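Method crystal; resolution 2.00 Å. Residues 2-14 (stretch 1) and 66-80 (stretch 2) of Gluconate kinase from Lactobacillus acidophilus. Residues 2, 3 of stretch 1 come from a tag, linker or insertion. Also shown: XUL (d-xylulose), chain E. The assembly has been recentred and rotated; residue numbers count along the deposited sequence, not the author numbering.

Stretch 1 2-14: SLKYIIGMDVGTT
Stretch 2, residues 66-80: KIDGKIAAISWSSQM

Two strands, residues 4-11 and 70-78, lie side by side in parallel, their N-to-C directions 40° apart and their axes 4.5 Å apart at closest approach. Register begins with Lys 4 beside Lys 70 and Tyr 5 beside Ile 71. Ala 72, with phi/psi of -74/-31 amid otherwise extended residues, then adds one residue to the second strand, so that Ile 7 faces Ile 74, Met 9 faces Trp 76 and Val 11 faces Ser 78, with CA-CA distances of 4.5 to 4.9 Å.

The parallel ladder is built by odd-numbered residues of the first strand, each giving its NH and CO to the neighbour. Leu 3 O, from the tag, accepts Lys 70 N at 2.9 Å. Tyr 5 N donates to Lys 70 O at 2.8 Å, and Tyr 5 O accepts Ala 72 N at 2.8 Å. Past the extra residue, Ile 7 N reaches Ala 73 O at 3.0 Å and Ile 7 O takes Ser 75 N at 2.9 Å. Met 9 N donates to Ser 75 O at 2.8 Å, and Met 9 O accepts Ser 77 N at 2.7 Å. Val 11 N meets Ser 77 O at 2.7 Å, and Val 11 O receives Gln 79 N at 2.9 Å with a nearly straight angle of 177°.

On the sheet face of Tyr 5, Ile 7, Met 9 and Val 11, the pairing is mostly apolar; Ser 78, beside Val 11, is the exception, and its OG (chi1 t) donates to Gln 79 O in its own stretch at 3.0 Å. Tyr 5 (chi1 m, chi2 80°) carries Ile 67 CD1 over one ring face, 4.3 Å from the centroid. Gly 69 passes this ring without a side chain; an ideal CB would sit 2.4 Å from Leu 3 O and 2.8 Å from Tyr 5 CE1. Ile 7 and Ile 74, both m,t, approach at 4.3 Å between Ile 7 CB and Ile 74 CG1. Selenomethionine Met 9 (m,m,m) lays CG over the Trp 76 six-membered ring (chi1 m, chi2 88°), 3.9 Å from its centroid, while Val 11 CG2 meets the ring edge at Trp 76 CE3, 3.9 Å away.

On the opposite face, several polar groups near the end of the ladder are satisfied. Ser 77 OG (chi1 t) donates a weak bond to Asp 10 OD1 at 3.3 Å; Asp 10 OD2 and Ser 75 OG are satisfied elsewhere in the structure. Beyond the strand, Met 80 N donates to O5 of d-xylulose at 3.0 Å, so the backbone that leaves the ladder goes directly to sugar binding.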

# COMPACT_ATOMS: atom_id res chain seq x y z
N SER A 2 24.74 -54.35 -17.46
CA SER A 2 25.50 -54.67 -16.25
C SER A 2 25.93 -53.43 -15.46
O SER A 2 26.31 -53.54 -14.29
CB SER A 2 26.72 -55.55 -16.58
OG SER A 2 27.32 -56.07 -15.40
N LEU A 3 25.89 -52.25 -16.09
CA LEU A 3 25.94 -51.01 -15.31
C LEU A 3 24.53 -50.72 -14.77
O LEU A 3 23.55 -50.78 -15.52
CB LEU A 3 26.40 -49.83 -16.17
CG LEU A 3 27.88 -49.73 -16.55
CD1 LEU A 3 28.13 -48.42 -17.30
CD2 LEU A 3 28.78 -49.83 -15.33
N LYS A 4 24.42 -50.41 -13.48
CA LYS A 4 23.10 -50.22 -12.87
C LYS A 4 22.74 -48.76 -12.64
O LYS A 4 23.61 -47.93 -12.33
CB LYS A 4 22.99 -51.00 -11.56
CG LYS A 4 22.87 -52.50 -11.77
CD LYS A 4 22.64 -53.25 -10.48
CE LYS A 4 22.28 -54.70 -10.77
NZ LYS A 4 22.09 -55.49 -9.52
N TYR A 5 21.45 -48.47 -12.77
CA TYR A 5 20.96 -47.12 -12.65
C TYR A 5 19.68 -47.06 -11.82
O TYR A 5 19.00 -48.06 -11.62
CB TYR A 5 20.67 -46.52 -14.02
CG TYR A 5 21.88 -46.43 -14.91
CD1 TYR A 5 22.35 -47.55 -15.60
CD2 TYR A 5 22.54 -45.24 -15.07
CE1 TYR A 5 23.45 -47.47 -16.42
CE2 TYR A 5 23.65 -45.14 -15.88
CZ TYR A 5 24.11 -46.26 -16.56
OH TYR A 5 25.21 -46.15 -17.37
N ILE A 6 19.37 -45.85 -11.36
CA ILE A 6 18.14 -45.59 -10.63
C ILE A 6 17.45 -44.39 -11.24
O ILE A 6 18.10 -43.38 -11.53
CB ILE A 6 18.43 -45.28 -9.16
CG1 ILE A 6 18.98 -46.53 -8.45
CG2 ILE A 6 17.17 -44.74 -8.46
CD1 ILE A 6 19.55 -46.22 -7.07
N ILE A 7 16.15 -44.48 -11.46
CA ILE A 7 15.40 -43.34 -11.95
C ILE A 7 14.59 -42.73 -10.81
O ILE A 7 13.91 -43.45 -10.07
CB ILE A 7 14.47 -43.71 -13.10
CG1 ILE A 7 15.28 -44.19 -14.30
CG2 ILE A 7 13.62 -42.54 -13.51
CD1 ILE A 7 14.40 -44.71 -15.43
N GLY A 8 14.69 -41.42 -10.65
CA GLY A 8 13.85 -40.71 -9.71
C GLY A 8 12.84 -39.91 -10.49
O GLY A 8 13.20 -39.19 -11.42
N MSE A 9 11.57 -40.05 -10.12
CA MSE A 9 10.48 -39.40 -10.82
C MSE A 9 9.88 -38.34 -9.92
O MSE A 9 9.78 -38.55 -8.72
CB MSE A 9 9.40 -40.41 -11.16
CG MSE A 9 9.89 -41.57 -12.02
SE MSE A 9 10.25 -40.98 -13.85
CE MSE A 9 8.42 -40.60 -14.46
N ASP A 10 9.45 -37.24 -10.51
CA ASP A 10 8.84 -36.15 -9.77
C ASP A 10 7.52 -35.78 -10.44
O ASP A 10 7.51 -35.11 -11.47
CB ASP A 10 9.78 -34.96 -9.77
CG ASP A 10 9.22 -33.77 -9.02
OD1 ASP A 10 8.81 -33.95 -7.85
OD2 ASP A 10 9.24 -32.66 -9.60
N VAL A 11 6.41 -36.24 -9.87
CA VAL A 11 5.12 -36.09 -10.51
C VAL A 11 4.46 -34.81 -10.03
O VAL A 11 3.72 -34.80 -9.03
CB VAL A 11 4.22 -37.34 -10.27
CG1 VAL A 11 2.97 -37.27 -11.14
CG2 VAL A 11 5.00 -38.62 -10.56
N GLY A 12 4.75 -33.71 -10.72
CA GLY A 12 4.25 -32.42 -10.31
C GLY A 12 2.96 -32.06 -11.00
O GLY A 12 2.49 -32.78 -11.87
N THR A 13 2.36 -30.95 -10.59
CA THR A 13 1.27 -30.39 -11.35
C THR A 13 1.90 -29.81 -12.62
O THR A 13 3.07 -29.40 -12.60
CB THR A 13 0.54 -29.29 -10.56
OG1 THR A 13 1.50 -28.44 -9.92
CG2 THR A 13 -0.34 -29.91 -9.48
N THR A 14 1.16 -29.83 -13.72
CA THR A 14 1.67 -29.36 -15.03
C THR A 14 2.78 -30.19 -15.69
O THR A 14 2.88 -30.18 -16.91
CB THR A 14 2.07 -27.86 -15.03
OG1 THR A 14 3.29 -27.69 -14.31
CG2 THR A 14 1.00 -27.01 -14.39
N LYS A 66 18.72 -43.96 -23.29
CA LYS A 66 19.94 -43.18 -23.24
C LYS A 66 21.14 -43.98 -22.77
O LYS A 66 22.27 -43.50 -22.84
CB LYS A 66 19.75 -41.95 -22.33
CG LYS A 66 18.83 -40.91 -22.92
CD LYS A 66 18.84 -39.64 -22.10
CE LYS A 66 18.40 -38.46 -22.93
NZ LYS A 66 16.97 -38.57 -23.36
N ILE A 67 20.91 -45.19 -22.28
CA ILE A 67 22.01 -45.95 -21.71
C ILE A 67 21.92 -47.42 -22.09
O ILE A 67 20.88 -47.90 -22.53
CB ILE A 67 22.04 -45.79 -20.18
CG1 ILE A 67 20.64 -45.94 -19.58
CG2 ILE A 67 22.61 -44.43 -19.80
CD1 ILE A 67 20.40 -47.29 -18.99
N ASP A 68 23.03 -48.14 -21.95
CA ASP A 68 22.98 -49.59 -22.05
C ASP A 68 23.27 -50.22 -20.69
O ASP A 68 24.41 -50.54 -20.37
CB ASP A 68 23.96 -50.11 -23.11
CG ASP A 68 23.71 -51.57 -23.44
OD1 ASP A 68 22.52 -51.96 -23.44
OD2 ASP A 68 24.68 -52.32 -23.68
N GLY A 69 22.22 -50.38 -19.90
CA GLY A 69 22.36 -50.91 -18.56
C GLY A 69 21.03 -51.27 -17.92
O GLY A 69 19.98 -51.09 -18.54
N LYS A 70 21.08 -51.72 -16.70
CA LYS A 70 19.90 -52.12 -15.99
C LYS A 70 19.36 -50.98 -15.12
O LYS A 70 20.10 -50.32 -14.46
CB LYS A 70 20.22 -53.33 -15.12
CG LYS A 70 20.32 -54.64 -15.84
CD LYS A 70 21.30 -55.55 -15.16
CE LYS A 70 20.70 -56.88 -14.83
NZ LYS A 70 21.66 -58.05 -15.01
N ILE A 71 18.06 -50.80 -15.14
CA ILE A 71 17.39 -49.93 -14.18
C ILE A 71 17.07 -50.76 -12.95
O ILE A 71 16.18 -51.61 -12.98
CB ILE A 71 16.11 -49.33 -14.77
CG1 ILE A 71 16.40 -48.62 -16.09
CG2 ILE A 71 15.47 -48.37 -13.77
CD1 ILE A 71 17.54 -47.58 -16.02
N ALA A 72 17.81 -50.53 -11.87
CA ALA A 72 17.63 -51.30 -10.64
C ALA A 72 16.35 -50.90 -9.90
O ALA A 72 15.72 -51.72 -9.24
CB ALA A 72 18.85 -51.16 -9.74
N ALA A 73 15.95 -49.64 -10.01
CA ALA A 73 14.79 -49.18 -9.28
C ALA A 73 14.25 -47.88 -9.86
O ALA A 73 15.01 -47.10 -10.43
CB ALA A 73 15.13 -49.03 -7.81
N ILE A 74 12.94 -47.68 -9.74
CA ILE A 74 12.31 -46.42 -10.09
C ILE A 74 11.59 -45.91 -8.83
O ILE A 74 10.72 -46.60 -8.29
CB ILE A 74 11.31 -46.59 -11.23
CG1 ILE A 74 12.00 -47.18 -12.45
CG2 ILE A 74 10.65 -45.27 -11.59
CD1 ILE A 74 11.00 -47.61 -13.53
N SER A 75 11.98 -44.73 -8.37
CA SER A 75 11.42 -44.16 -7.15
C SER A 75 10.64 -42.88 -7.45
O SER A 75 10.83 -42.24 -8.49
CB SER A 75 12.55 -43.90 -6.14
OG SER A 75 12.02 -43.57 -4.87
N TRP A 76 9.77 -42.50 -6.51
CA TRP A 76 8.73 -41.51 -6.81
C TRP A 76 8.67 -40.37 -5.81
O TRP A 76 8.69 -40.59 -4.60
CB TRP A 76 7.37 -42.21 -6.91
CG TRP A 76 7.38 -43.29 -7.92
CD1 TRP A 76 7.73 -44.60 -7.72
CD2 TRP A 76 7.04 -43.17 -9.31
NE1 TRP A 76 7.64 -45.30 -8.91
CE2 TRP A 76 7.20 -44.45 -9.89
CE3 TRP A 76 6.60 -42.11 -10.11
CZ2 TRP A 76 6.96 -44.68 -11.24
CZ3 TRP A 76 6.36 -42.35 -11.45
CH2 TRP A 76 6.55 -43.63 -12.00
N SER A 77 8.64 -39.15 -6.35
CA SER A 77 8.30 -37.95 -5.60
C SER A 77 7.03 -37.41 -6.27
O SER A 77 6.89 -37.49 -7.49
CB SER A 77 9.43 -36.93 -5.69
OG SER A 77 9.04 -35.70 -5.10
N SER A 78 6.08 -36.92 -5.48
CA SER A 78 4.78 -36.57 -6.04
C SER A 78 4.13 -35.35 -5.38
O SER A 78 4.28 -35.16 -4.17
CB SER A 78 3.84 -37.78 -5.94
OG SER A 78 2.52 -37.45 -6.34
N GLN A 79 3.42 -34.56 -6.18
CA GLN A 79 2.54 -33.53 -5.66
C GLN A 79 1.64 -34.14 -4.58
O GLN A 79 1.41 -35.34 -4.57
CB GLN A 79 1.64 -33.01 -6.79
CG GLN A 79 0.70 -34.07 -7.32
CD GLN A 79 -0.03 -33.65 -8.58
OE1 GLN A 79 0.45 -33.85 -9.70
NE2 GLN A 79 -1.22 -33.10 -8.40
N MSE A 80 1.16 -33.30 -3.68
CA MSE A 80 0.35 -33.74 -2.55
C MSE A 80 -1.11 -33.33 -2.71
O MSE A 80 -1.43 -32.48 -3.53
CB MSE A 80 0.88 -33.14 -1.26
CG MSE A 80 2.31 -33.52 -0.96
SE MSE A 80 2.90 -32.85 0.78
CE MSE A 80 1.96 -34.17 1.92
C1 XUL E . 3.06 -29.20 0.55
C2 XUL E . 1.67 -28.59 0.30
C3 XUL E . 1.25 -28.17 -1.14
C4 XUL E . 2.13 -28.72 -2.28
C5 XUL E . 1.96 -30.23 -2.53
O1 XUL E . 3.83 -28.33 1.34
O2 XUL E . 0.94 -28.38 1.24
O3 XUL E . 1.28 -26.77 -1.25
O4 XUL E . 1.77 -28.02 -3.46
O5 XUL E . 2.33 -30.57 -3.84